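Local atomic coordinates of oxidoreductase, NAD-binding/iron-sulfur cluster-binding protein (Nitratireductor pacificus pht-3B, PDB entry 6ZY1), a protein that probably works as a cobalamin-dependent reductive dehalogenase of halogenated phenols, with cobalamin and two [4Fe-4S] clusters bound in one chain. Residues 32-37 and 598-603; 59-64 and 221-226; 408-413 and 690-695. All coordinates share one frame; numbering follows the deposited sequence.

The three contacts lie far apart. Contact 1 joins a loop near the start of the chain to the loop ahead of helix 603-614, and contact 2, nested along the sequence inside the span it closes, is centred 31 Å away, with nearest atoms about 12 Å apart. Contact 3 lies across the centre of the chain from both, its centre 45 Å from contact 1 and 53 Å from contact 2. It is also the one near the reaction chamber: the side chain of Glu410 is about 9 Å from the bound 3-bromo-4-hydroxybenzoic acid and about 10 Å from the cobalamin. Contacts 1 and 2 are remote from the known cofactor sites.

Contact 1. Residues 32-37 and 598-603; sequences SNRDRP and NREDTV. With NA (sodium ion), chain G.
The carboxylate of Glu600 takes two donors from neighbouring residues, the hydroxyl of Ser32 and the backbone N-H of Asn33. Ser32 OG donates to Glu600 OE1 over 2.6 Å, and the backbone N of Asn33 donates to OE2 over 2.8 Å in an almost straight bond (175°). Each oxygen is met on its syn lone pair, so the two donors share the mouth of the carboxylate and hold its plane. Ser32 is also the start of an ST turn: its OG accepts the backbone N-H of Arg34 (N to OG 3.0 Å), so the hydroxyl that gives to Glu600 ties down the loop as well. Glu600 reaches across because CG stands anti to its backbone N (chi1 -165°) and the chain is extended beyond it.

Glu600 OE2 also forms a salt bridge with Arg29, whose charge may ease the approach of Asn33 OD1, a second acceptor 2.9 Å from Glu600 OE2. The Asn33 amide is turned 28° from the carboxylate, and its ND2 donates to Glu433. Thr602 N-caps helix 603-614 through Gly605, while its CG2 comes within 4.2 Å of Ser32 CA. Further back along the loop, Asn598 O binds a sodium ion that also carries three waters. The Arg34 guanidinium lies with one face over Ser32 OG, and its NH2 stays 4.3 Å from Glu600 OE1, a charge pairing in which no N-H points at the oxygen.

Contact 2. Residues 59-64 and 221-226; sequences ARQPED and GVLVAP
Arg60 O receives the N-H of Leu223 at 2.9 Å, nearly along the C=O axis and with an angle of 165° at the hydrogen. The N-H of the same Arg60 is given to Gly221 O at 3.0 Å, more bent at 149° and with the donor tilted out of the carbonyl plane. Gly221 O takes a second, weaker touch from the CA-H of Ala59. The side chains frame this backbone pairing. Arg60 is extended from CG to NE and lays its guanidinium against Val222 CG2, which sits 3.5 Å from NH2, over one face but away from its centre. Together the two bonds make a single parallel beta bridge between Arg60 and Val222, adding the 59-64 loop to the edge of the small hairpin of strands 217-219 and 222-224, where Gly221, with positive phi, completes the turn. In Leu223, chi1 -66° turns the branch towards the 59-64 segment, and CD2 meets Ala59 CB at a tight 3.5 Å. Both of these residues also touch Val218 of the hairpin and Ala207 of helix 206-212, so that helix packs against the apolar side of the bridge. Pro62 lies against the strand just beyond, its CG 3.8 Å from Leu223 O.

Contact 3. Residues 408-413 and 690-695; sequences SDEVEG and TTLDAV
Glu410 turns its CG between the backbone N and the carbonyl carbon (chi1 81°) and then bends at chi2, while Leu692 holds CG anti to its own carbonyl carbon; the two side chains therefore run alongside each other in one direction. Glu410 CG meets Leu692 CD1 at 3.9 Å, so the aliphatic part of the acid packs along the leucine while its carboxylate leaves for Lys319, with which OE2 forms a salt bridge. Beneath this pair the backbones join directly: Leu692 N donates to Glu410 O at 2.9 Å, close to the carbonyl direction, and Thr691 CA-H adds a contact to the same oxygen. Thr691 CG2, also anti to its carbonyl carbon, presses on the peptide linking Glu412 to Gly413, 3.5 Å from Gly413 N, a side on which glycine offers no bulk.

The 408-413 segment is held by an Asx motif. Glu412 N donates to Asp409 OD1 at 2.7 Å, nearly along the C-O axis. The same oxygen accepts the N-H of Gly413 from above the carboxylate plane, with a weak third bond from Val411 N. The other segment carries a type I turn from Thr691 to Ala694, and Arg314 reaches this second turn through bonds to Thr691 O and Ala694 O. Helix 317-323, which begins at the cobalamin-binding Phe317, borders the contact: it supplies Lys319 to Glu410, and its end touches Leu692.

Two waters link the segments. One lies between Asp409 O and Thr690 O, 2.7 Å from the latter, and is also bonded to Ser408 OG. The second donates to Val411 O and to Asp693 OD1, at 2.7 Å each.

Contact 1. Residues 32-37 and 598-603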
ATOM      1  N   SER A  32      17.718  14.295   4.048  1.00 18.48           N
ATOM      2  CA  SER A  32      16.365  14.009   4.494  1.00 18.74           C
ATOM      3  C   SER A  32      15.380  15.007   3.911  1.00 18.77           C
ATOM      4  O   SER A  32      15.716  16.159   3.633  1.00 16.74           O
ATOM      5  CB  SER A  32      16.268  14.047   6.017  1.00 21.03           C
ATOM      6  OG  SER A  32      14.912  13.948   6.424  1.00 23.37           O
ATOM      7  N   ASN A  33      14.144  14.551   3.739  1.00 18.18           N
ATOM      8  CA  ASN A  33      13.064  15.411   3.287  1.00 17.55           C
ATOM      9  C   ASN A  33      12.165  15.850   4.434  1.00 19.05           C
ATOM     10  O   ASN A  33      11.053  16.328   4.187  1.00 16.35           O
ATOM     11  CB  ASN A  33      12.243  14.702   2.209  1.00 15.06           C
ATOM     12  CG  ASN A  33      11.525  13.467   2.735  1.00 22.68           C
ATOM     13  OD1 ASN A  33      11.259  13.346   3.933  1.00 22.62           O
ATOM     14  ND2 ASN A  33      11.212  12.539   1.836  1.00 20.04           N
ATOM     15  N   ARG A  34      12.622  15.694   5.682  1.00 18.85           N
ATOM     16  CA  ARG A  34      11.756  15.933   6.832  1.00 17.40           C
ATOM     17  C   ARG A  34      11.157  17.333   6.817  1.00 18.69           C
ATOM     18  O   ARG A  34      10.060  17.538   7.346  1.00 19.31           O
ATOM     19  CB  ARG A  34      12.524  15.696   8.132  1.00 13.49           C
ATOM     20  CG  ARG A  34      13.740  16.586   8.299  1.00 23.78           C
ATOM     21  CD  ARG A  34      14.434  16.332   9.624  1.00 26.31           C
ATOM     22  NE  ARG A  34      14.835  14.934   9.764  1.00 38.51           N
ATOM     23  CZ  ARG A  34      16.063  14.475   9.532  1.00 33.17           C
ATOM     24  NH1 ARG A  34      17.027  15.302   9.148  1.00 18.88           N
ATOM     25  NH2 ARG A  34      16.327  13.185   9.688  1.00 30.63           N
ATOM     26  N   ASP A  35      11.847  18.307   6.222  1.00 19.00           N
ATOM     27  CA  ASP A  35      11.351  19.676   6.150  1.00 18.69           C
ATOM     28  C   ASP A  35      10.717  20.015   4.805  1.00 19.90           C
ATOM     29  O   ASP A  35      10.454  21.192   4.537  1.00 19.70           O
ATOM     30  CB  ASP A  35      12.481  20.660   6.444  1.00 21.40           C
ATOM     31  CG  ASP A  35      13.132  20.402   7.777  1.00 24.85           C
ATOM     32  OD1 ASP A  35      12.404  20.087   8.742  1.00 22.30           O
ATOM     33  OD2 ASP A  35      14.373  20.502   7.854  1.00 27.47           O
ATOM     34  N   ARG A  36      10.464  19.017   3.958  1.00 21.83           N
ATOM     35  CA  ARG A  36       9.892  19.253   2.641  1.00 18.86           C
ATOM     36  C   ARG A  36       8.405  18.942   2.673  1.00 20.06           C
ATOM     37  O   ARG A  36       8.033  17.777   2.876  1.00 21.49           O
ATOM     38  CB  ARG A  36      10.596  18.392   1.592  1.00 13.92           C
ATOM     39  CG  ARG A  36      10.147  18.627   0.155  1.00 12.22           C
ATOM     40  CD  ARG A  36      11.106  17.950  -0.821  1.00 14.05           C
ATOM     41  NE  ARG A  36      10.718  18.095  -2.222  1.00 13.48           N
ATOM     42  CZ  ARG A  36      11.050  19.133  -2.984  1.00 14.08           C
ATOM     43  NH1 ARG A  36      11.758  20.123  -2.473  1.00 17.14           N
ATOM     44  NH2 ARG A  36      10.669  19.188  -4.253  1.00 15.99           N
ATOM     45  N   PRO A  37       7.526  19.925   2.492  1.00 19.21           N
ATOM     46  CA  PRO A  37       6.094  19.621   2.425  1.00 18.06           C
ATOM     47  C   PRO A  37       5.788  18.681   1.269  1.00 17.71           C
ATOM     48  O   PRO A  37       6.483  18.657   0.252  1.00 16.83           O
ATOM     49  CB  PRO A  37       5.443  20.994   2.226  1.00 14.25           C
ATOM     50  CG  PRO A  37       6.539  21.851   1.668  1.00 13.92           C
ATOM     51  CD  PRO A  37       7.798  21.358   2.302  1.00 14.80           C
ATOM     52  N   ASN A 598      10.390   1.713  11.253  1.00 16.66           N
ATOM     53  CA  ASN A 598       9.730   2.675  10.380  1.00 15.78           C
ATOM     54  C   ASN A 598      10.658   3.875  10.231  1.00 16.94           C
ATOM     55  O   ASN A 598      10.667   4.773  11.078  1.00 15.59           O
ATOM     56  CB  ASN A 598       8.385   3.073  10.972  1.00 14.06           C
ATOM     57  CG  ASN A 598       7.640   4.055  10.108  1.00 16.48           C
ATOM     58  OD1 ASN A 598       7.586   3.901   8.894  1.00 18.63           O
ATOM     59  ND2 ASN A 598       7.068   5.083  10.728  1.00 18.18           N
ATOM     60  N   ARG A 599      11.449   3.894   9.155  1.00 15.02           N
ATOM     61  CA  ARG A 599      12.502   4.886   8.972  1.00 13.92           C
ATOM     62  C   ARG A 599      12.435   5.512   7.588  1.00 16.93           C
ATOM     63  O   ARG A 599      11.856   4.960   6.647  1.00 16.15           O
ATOM     64  CB  ARG A 599      13.907   4.291   9.137  1.00 14.14           C
ATOM     65  CG  ARG A 599      14.237   3.827  10.515  1.00 16.61           C
ATOM     66  CD  ARG A 599      15.706   3.507  10.606  1.00 14.28           C
ATOM     67  NE  ARG A 599      16.068   3.198  11.978  1.00 20.40           N
ATOM     68  CZ  ARG A 599      16.101   1.970  12.477  1.00 21.28           C
ATOM     69  NH1 ARG A 599      15.807   0.926  11.703  1.00 17.10           N
ATOM     70  NH2 ARG A 599      16.433   1.788  13.748  1.00 19.54           N
ATOM     71  N   GLU A 600      13.091   6.659   7.473  1.00 16.29           N
ATOM     72  CA  GLU A 600      13.209   7.314   6.184  1.00 20.89           C
ATOM     73  C   GLU A 600      14.210   6.574   5.299  1.00 22.72           C
ATOM     74  O   GLU A 600      15.144   5.926   5.779  1.00 14.42           O
ATOM     75  CB  GLU A 600      13.629   8.770   6.371  1.00 19.61           C
ATOM     76  CG  GLU A 600      13.419   9.607   5.117  1.00 20.77           C
ATOM     77  CD  GLU A 600      13.849  11.054   5.280  1.00 20.74           C
ATOM     78  OE1 GLU A 600      14.282  11.398   6.393  1.00 22.89           O
ATOM     79  OE2 GLU A 600      13.757  11.845   4.309  1.00 23.48           O
ATOM     80  N   ASP A 601      14.021   6.691   3.984  1.00 23.39           N
ATOM     81  CA  ASP A 601      14.866   5.990   3.018  1.00 24.11           C
ATOM     82  C   ASP A 601      16.128   6.804   2.714  1.00 21.01           C
ATOM     83  O   ASP A 601      16.398   7.211   1.584  1.00 22.57           O
ATOM     84  CB  ASP A 601      14.056   5.704   1.761  1.00 29.65           C
ATOM     85  CG  ASP A 601      14.596   4.543   0.971  1.00 41.88           C
ATOM     86  OD1 ASP A 601      15.615   3.957   1.400  1.00 38.22           O
ATOM     87  OD2 ASP A 601      13.992   4.225  -0.080  1.00 46.01           O
ATOM     88  N   THR A 602      16.903   7.056   3.763  1.00 17.90           N
ATOM     89  CA  THR A 602      18.135   7.826   3.663  1.00 15.89           C
ATOM     90  C   THR A 602      19.343   6.922   3.885  1.00 18.65           C
ATOM     91  O   THR A 602      19.225   5.769   4.308  1.00 21.87           O
ATOM     92  CB  THR A 602      18.146   8.974   4.676  1.00 19.40           C
ATOM     93  OG1 THR A 602      18.209   8.431   5.999  1.00 22.96           O
ATOM     94  CG2 THR A 602      16.886   9.807   4.547  1.00 21.02           C
ATOM     95  N   VAL A 603      20.521   7.468   3.589  1.00 21.94           N
ATOM     96  CA  VAL A 603      21.756   6.741   3.850  1.00 18.90           C
ATOM     97  C   VAL A 603      21.845   6.360   5.323  1.00 21.48           C
ATOM     98  O   VAL A 603      22.136   5.209   5.662  1.00 23.44           O
ATOM     99  CB  VAL A 603      22.974   7.566   3.395  1.00 21.16           C
ATOM    100  CG1 VAL A 603      24.261   6.948   3.926  1.00 19.01           C
ATOM    101  CG2 VAL A 603      23.016   7.649   1.887  1.00 20.66           C
TER
HETATM  102 NA    NA G 704      10.373   5.561  13.903  1.00 25.46          NA
HETATM  103  O   HOH W   1      12.989   4.976  13.727  1.00 20.93           O
HETATM  104  O   HOH W   2       8.459   7.384  13.090  1.00 22.82           O
HETATM  105  O   HOH W   3      11.731   7.345  12.517  1.00 23.37           O

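Contact 2. Residues 59-64 and 221-226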
ATOM      1  N   ALA A  59       1.005  18.158 -29.668  1.00 32.10           N
ATOM      2  CA  ALA A  59       1.839  17.229 -28.919  1.00 27.00           C
ATOM      3  C   ALA A  59       1.045  15.970 -28.615  1.00 23.30           C
ATOM      4  O   ALA A  59      -0.166  16.025 -28.395  1.00 24.65           O
ATOM      5  CB  ALA A  59       2.346  17.860 -27.619  1.00 23.10           C
ATOM      6  N   ARG A  60       1.737  14.835 -28.606  1.00 25.58           N
ATOM      7  CA  ARG A  60       1.160  13.577 -28.160  1.00 23.12           C
ATOM      8  C   ARG A  60       1.966  13.041 -26.983  1.00 25.78           C
ATOM      9  O   ARG A  60       3.113  13.439 -26.752  1.00 25.60           O
ATOM     10  CB  ARG A  60       1.119  12.534 -29.286  1.00 21.61           C
ATOM     11  CG  ARG A  60       2.482  12.091 -29.778  1.00 25.71           C
ATOM     12  CD  ARG A  60       2.382  10.827 -30.619  1.00 25.28           C
ATOM     13  NE  ARG A  60       3.630  10.536 -31.324  1.00 38.79           N
ATOM     14  CZ  ARG A  60       4.625   9.805 -30.828  1.00 36.83           C
ATOM     15  NH1 ARG A  60       4.535   9.276 -29.612  1.00 28.54           N
ATOM     16  NH2 ARG A  60       5.718   9.604 -31.553  1.00 32.79           N
ATOM     17  N   GLN A  61       1.345  12.145 -26.224  1.00 20.04           N
ATOM     18  CA  GLN A  61       2.030  11.523 -25.110  1.00 17.89           C
ATOM     19  C   GLN A  61       3.063  10.529 -25.623  1.00 21.67           C
ATOM     20  O   GLN A  61       2.955  10.032 -26.746  1.00 25.51           O
ATOM     21  CB  GLN A  61       1.043  10.801 -24.203  1.00 21.40           C
ATOM     22  CG  GLN A  61       0.012  11.685 -23.556  1.00 17.09           C
ATOM     23  CD  GLN A  61      -0.801  10.933 -22.530  1.00 20.22           C
ATOM     24  OE1 GLN A  61      -0.270  10.482 -21.517  1.00 21.83           O
ATOM     25  NE2 GLN A  61      -2.097  10.781 -22.793  1.00 19.54           N
ATOM     26  N   PRO A  62       4.076  10.223 -24.817  1.00 22.74           N
ATOM     27  CA  PRO A  62       5.024   9.174 -25.206  1.00 20.26           C
ATOM     28  C   PRO A  62       4.306   7.848 -25.398  1.00 24.86           C
ATOM     29  O   PRO A  62       3.278   7.577 -24.774  1.00 26.06           O
ATOM     30  CB  PRO A  62       6.002   9.124 -24.027  1.00 23.00           C
ATOM     31  CG  PRO A  62       5.911  10.480 -23.402  1.00 22.80           C
ATOM     32  CD  PRO A  62       4.465  10.882 -23.559  1.00 20.21           C
ATOM     33  N   GLU A  63       4.857   7.019 -26.283  1.00 25.33           N
ATOM     34  CA  GLU A  63       4.297   5.714 -26.599  1.00 25.52           C
ATOM     35  C   GLU A  63       5.379   4.649 -26.480  1.00 27.19           C
ATOM     36  O   GLU A  63       6.567   4.950 -26.341  1.00 23.38           O
ATOM     37  CB  GLU A  63       3.687   5.693 -28.008  1.00 25.74           C
ATOM     38  CG  GLU A  63       2.363   6.420 -28.128  1.00 25.16           C
ATOM     39  CD  GLU A  63       1.237   5.669 -27.452  1.00 38.00           C
ATOM     40  OE1 GLU A  63       1.462   4.503 -27.049  1.00 39.97           O
ATOM     41  OE2 GLU A  63       0.129   6.243 -27.326  1.00 39.37           O
ATOM     42  N   ASP A  64       4.959   3.387 -26.546  1.00 25.16           N
ATOM     43  CA  ASP A  64       5.920   2.297 -26.549  1.00 24.68           C
ATOM     44  C   ASP A  64       6.745   2.320 -27.830  1.00 28.86           C
ATOM     45  O   ASP A  64       6.332   2.862 -28.859  1.00 35.07           O
ATOM     46  CB  ASP A  64       5.222   0.942 -26.422  1.00 27.09           C
ATOM     47  CG  ASP A  64       4.455   0.797 -25.128  1.00 27.96           C
ATOM     48  OD1 ASP A  64       3.312   1.298 -25.057  1.00 25.24           O
ATOM     49  OD2 ASP A  64       4.994   0.167 -24.191  1.00 32.29           O
ATOM     50  N   GLY A 221       6.891  17.200 -31.645  1.00 22.38           N
ATOM     51  CA  GLY A 221       5.496  16.844 -31.484  1.00 20.16           C
ATOM     52  C   GLY A 221       5.211  15.789 -30.442  1.00 23.04           C
ATOM     53  O   GLY A 221       4.072  15.320 -30.355  1.00 26.19           O
ATOM     54  N   VAL A 222       6.204  15.397 -29.652  1.00 25.03           N
ATOM     55  CA  VAL A 222       6.027  14.446 -28.564  1.00 23.73           C
ATOM     56  C   VAL A 222       6.364  15.152 -27.259  1.00 25.62           C
ATOM     57  O   VAL A 222       7.314  15.940 -27.200  1.00 25.03           O
ATOM     58  CB  VAL A 222       6.909  13.192 -28.742  1.00 22.83           C
ATOM     59  CG1 VAL A 222       6.603  12.176 -27.663  1.00 21.00           C
ATOM     60  CG2 VAL A 222       6.705  12.585 -30.116  1.00 23.72           C
ATOM     61  N   LEU A 223       5.585  14.869 -26.217  1.00 25.15           N
ATOM     62  CA  LEU A 223       5.845  15.458 -24.911  1.00 17.11           C
ATOM     63  C   LEU A 223       7.153  14.929 -24.348  1.00 18.74           C
ATOM     64  O   LEU A 223       7.492  13.757 -24.522  1.00 27.26           O
ATOM     65  CB  LEU A 223       4.706  15.148 -23.944  1.00 21.52           C
ATOM     66  CG  LEU A 223       3.350  15.774 -24.255  1.00 24.03           C
ATOM     67  CD1 LEU A 223       2.357  15.423 -23.162  1.00 23.79           C
ATOM     68  CD2 LEU A 223       3.479  17.283 -24.401  1.00 28.05           C
ATOM     69  N   VAL A 224       7.897  15.806 -23.680  1.00 19.47           N
ATOM     70  CA  VAL A 224       9.115  15.433 -22.971  1.00 20.21           C
ATOM     71  C   VAL A 224       9.069  16.076 -21.595  1.00 22.18           C
ATOM     72  O   VAL A 224       9.021  17.306 -21.482  1.00 18.71           O
ATOM     73  CB  VAL A 224      10.385  15.856 -23.721  1.00 16.36           C
ATOM     74  CG1 VAL A 224      11.608  15.438 -22.937  1.00 17.75           C
ATOM     75  CG2 VAL A 224      10.404  15.243 -25.100  1.00 18.49           C
ATOM     76  N   ALA A 225       9.079  15.251 -20.559  1.00 21.92           N
ATOM     77  CA  ALA A 225       9.004  15.714 -19.184  1.00 19.02           C
ATOM     78  C   ALA A 225      10.370  15.626 -18.528  1.00 17.97           C
ATOM     79  O   ALA A 225      11.093  14.646 -18.738  1.00 20.59           O
ATOM     80  CB  ALA A 225       8.004  14.876 -18.383  1.00 22.02           C
ATOM     81  N   PRO A 226      10.766  16.626 -17.748  1.00 18.98           N
ATOM     82  CA  PRO A 226      12.046  16.530 -17.044  1.00 17.25           C
ATOM     83  C   PRO A 226      11.994  15.427 -16.002  1.00 20.63           C
ATOM     84  O   PRO A 226      10.951  15.163 -15.398  1.00 18.89           O
ATOM     85  CB  PRO A 226      12.209  17.911 -16.399  1.00 12.32           C
ATOM     86  CG  PRO A 226      10.829  18.449 -16.293  1.00 14.44           C
ATOM     87  CD  PRO A 226      10.067  17.892 -17.463  1.00 16.73           C
TER

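Contact 3. Residues 408-413 and 690-695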
ATOM      1  N   SER A 408     -13.860 -21.958   6.032  1.00 16.99           N
ATOM      2  CA  SER A 408     -15.179 -21.750   5.453  1.00 15.46           C
ATOM      3  C   SER A 408     -15.400 -20.262   5.232  1.00 17.20           C
ATOM      4  O   SER A 408     -14.869 -19.427   5.966  1.00 18.73           O
ATOM      5  CB  SER A 408     -16.268 -22.310   6.367  1.00 16.33           C
ATOM      6  OG  SER A 408     -16.131 -21.766   7.669  1.00 13.19           O
ATOM      7  N   ASP A 409     -16.189 -19.935   4.212  1.00 17.14           N
ATOM      8  CA  ASP A 409     -16.530 -18.542   3.985  1.00 17.07           C
ATOM      9  C   ASP A 409     -17.544 -18.074   5.030  1.00 22.04           C
ATOM     10  O   ASP A 409     -18.184 -18.874   5.721  1.00 22.16           O
ATOM     11  CB  ASP A 409     -17.071 -18.347   2.570  1.00 14.11           C
ATOM     12  CG  ASP A 409     -18.436 -18.958   2.382  1.00 20.28           C
ATOM     13  OD1 ASP A 409     -19.438 -18.297   2.732  1.00 21.81           O
ATOM     14  OD2 ASP A 409     -18.509 -20.100   1.883  1.00 21.66           O
ATOM     15  N   GLU A 410     -17.679 -16.754   5.155  1.00 20.49           N
ATOM     16  CA  GLU A 410     -18.505 -16.194   6.217  1.00 17.37           C
ATOM     17  C   GLU A 410     -19.935 -15.907   5.782  1.00 17.28           C
ATOM     18  O   GLU A 410     -20.780 -15.625   6.640  1.00 19.11           O
ATOM     19  CB  GLU A 410     -17.870 -14.908   6.764  1.00 17.40           C
ATOM     20  CG  GLU A 410     -18.131 -13.656   5.943  1.00 15.27           C
ATOM     21  CD  GLU A 410     -17.373 -13.639   4.634  1.00 20.34           C
ATOM     22  OE1 GLU A 410     -16.890 -14.710   4.206  1.00 21.13           O
ATOM     23  OE2 GLU A 410     -17.255 -12.548   4.032  1.00 19.13           O
ATOM     24  N   VAL A 411     -20.232 -15.986   4.487  1.00 21.38           N
ATOM     25  CA  VAL A 411     -21.549 -15.619   3.983  1.00 20.41           C
ATOM     26  C   VAL A 411     -22.458 -16.840   3.971  1.00 21.18           C
ATOM     27  O   VAL A 411     -23.538 -16.828   4.572  1.00 17.68           O
ATOM     28  CB  VAL A 411     -21.454 -14.988   2.584  1.00 19.21           C
ATOM     29  CG1 VAL A 411     -22.845 -14.773   2.013  1.00 17.52           C
ATOM     30  CG2 VAL A 411     -20.697 -13.674   2.651  1.00 16.33           C
ATOM     31  N   GLU A 412     -22.033 -17.900   3.284  1.00 22.68           N
ATOM     32  CA  GLU A 412     -22.812 -19.129   3.220  1.00 22.71           C
ATOM     33  C   GLU A 412     -22.276 -20.221   4.129  1.00 18.97           C
ATOM     34  O   GLU A 412     -22.976 -21.211   4.358  1.00 18.49           O
ATOM     35  CB  GLU A 412     -22.874 -19.649   1.780  1.00 22.08           C
ATOM     36  CG  GLU A 412     -23.571 -18.689   0.834  1.00 33.73           C
ATOM     37  CD  GLU A 412     -23.741 -19.254  -0.561  1.00 54.94           C
ATOM     38  OE1 GLU A 412     -23.159 -20.323  -0.848  1.00 56.03           O
ATOM     39  OE2 GLU A 412     -24.459 -18.626  -1.370  1.00 57.96           O
ATOM     40  N   GLY A 413     -21.066 -20.062   4.661  1.00 20.92           N
ATOM     41  CA  GLY A 413     -20.487 -21.048   5.545  1.00 20.30           C
ATOM     42  C   GLY A 413     -19.979 -22.293   4.862  1.00 20.52           C
ATOM     43  O   GLY A 413     -19.726 -23.294   5.540  1.00 21.83           O
ATOM     44  N   THR A 690     -19.955 -21.377  10.373  1.00 15.02           N
ATOM     45  CA  THR A 690     -20.761 -20.288  10.907  1.00 17.86           C
ATOM     46  C   THR A 690     -20.775 -19.115   9.936  1.00 18.22           C
ATOM     47  O   THR A 690     -19.765 -18.805   9.299  1.00 12.91           O
ATOM     48  CB  THR A 690     -20.209 -19.833  12.257  1.00 18.15           C
ATOM     49  OG1 THR A 690     -19.995 -20.972  13.100  1.00 15.13           O
ATOM     50  CG2 THR A 690     -21.183 -18.885  12.933  1.00 15.76           C
ATOM     51  N   THR A 691     -21.924 -18.455   9.828  1.00 17.78           N
ATOM     52  CA  THR A 691     -22.102 -17.341   8.907  1.00 20.41           C
ATOM     53  C   THR A 691     -22.364 -16.046   9.672  1.00 18.31           C
ATOM     54  O   THR A 691     -22.543 -16.034  10.892  1.00 15.71           O
ATOM     55  CB  THR A 691     -23.253 -17.607   7.928  1.00 20.09           C
ATOM     56  OG1 THR A 691     -24.500 -17.551   8.632  1.00 24.70           O
ATOM     57  CG2 THR A 691     -23.099 -18.974   7.283  1.00 13.61           C
ATOM     58  N   LEU A 692     -22.396 -14.938   8.928  1.00 17.13           N
ATOM     59  CA  LEU A 692     -22.672 -13.644   9.541  1.00 16.01           C
ATOM     60  C   LEU A 692     -24.049 -13.589  10.184  1.00 21.38           C
ATOM     61  O   LEU A 692     -24.287 -12.733  11.041  1.00 19.42           O
ATOM     62  CB  LEU A 692     -22.545 -12.532   8.501  1.00 13.40           C
ATOM     63  CG  LEU A 692     -21.127 -12.229   8.022  1.00 15.69           C
ATOM     64  CD1 LEU A 692     -21.137 -11.356   6.782  1.00 16.19           C
ATOM     65  CD2 LEU A 692     -20.342 -11.566   9.139  1.00 16.20           C
ATOM     66  N   ASP A 693     -24.966 -14.473   9.792  1.00 22.09           N
ATOM     67  CA  ASP A 693     -26.314 -14.418  10.337  1.00 22.24           C
ATOM     68  C   ASP A 693     -26.401 -14.969  11.752  1.00 24.48           C
ATOM     69  O   ASP A 693     -27.431 -14.781  12.408  1.00 25.15           O
ATOM     70  CB  ASP A 693     -27.279 -15.160   9.418  1.00 23.68           C
ATOM     71  CG  ASP A 693     -27.359 -14.530   8.040  1.00 36.62           C
ATOM     72  OD1 ASP A 693     -26.852 -15.135   7.066  1.00 30.96           O
ATOM     73  OD2 ASP A 693     -27.917 -13.415   7.940  1.00 46.17           O
ATOM     74  N   ALA A 694     -25.355 -15.623  12.241  1.00 20.91           N
ATOM     75  CA  ALA A 694     -25.282 -16.045  13.630  1.00 19.47           C
ATOM     76  C   ALA A 694     -24.443 -15.054  14.421  1.00 19.91           C
ATOM     77  O   ALA A 694     -23.562 -14.381  13.874  1.00 21.96           O
ATOM     78  CB  ALA A 694     -24.683 -17.445  13.759  1.00 21.26           C
ATOM     79  N   VAL A 695     -24.723 -14.968  15.717  1.00 21.05           N
ATOM     80  CA  VAL A 695     -24.011 -14.079  16.625  1.00 22.39           C
ATOM     81  C   VAL A 695     -23.341 -14.924  17.699  1.00 20.32           C
ATOM     82  O   VAL A 695     -23.961 -15.836  18.258  1.00 22.74           O
ATOM     83  CB  VAL A 695     -24.951 -13.036  17.259  1.00 19.77           C
ATOM     84  CG1 VAL A 695     -24.146 -12.047  18.083  1.00 21.78           C
ATOM     85  CG2 VAL A 695     -25.741 -12.315  16.181  1.00 25.91           C
TER
HETATM   86  O   HOH W   4     -17.390 -19.269   8.143  1.00 15.76           O
HETATM   87  O   HOH W   5     -24.355 -14.685   6.063  1.00 19.99           O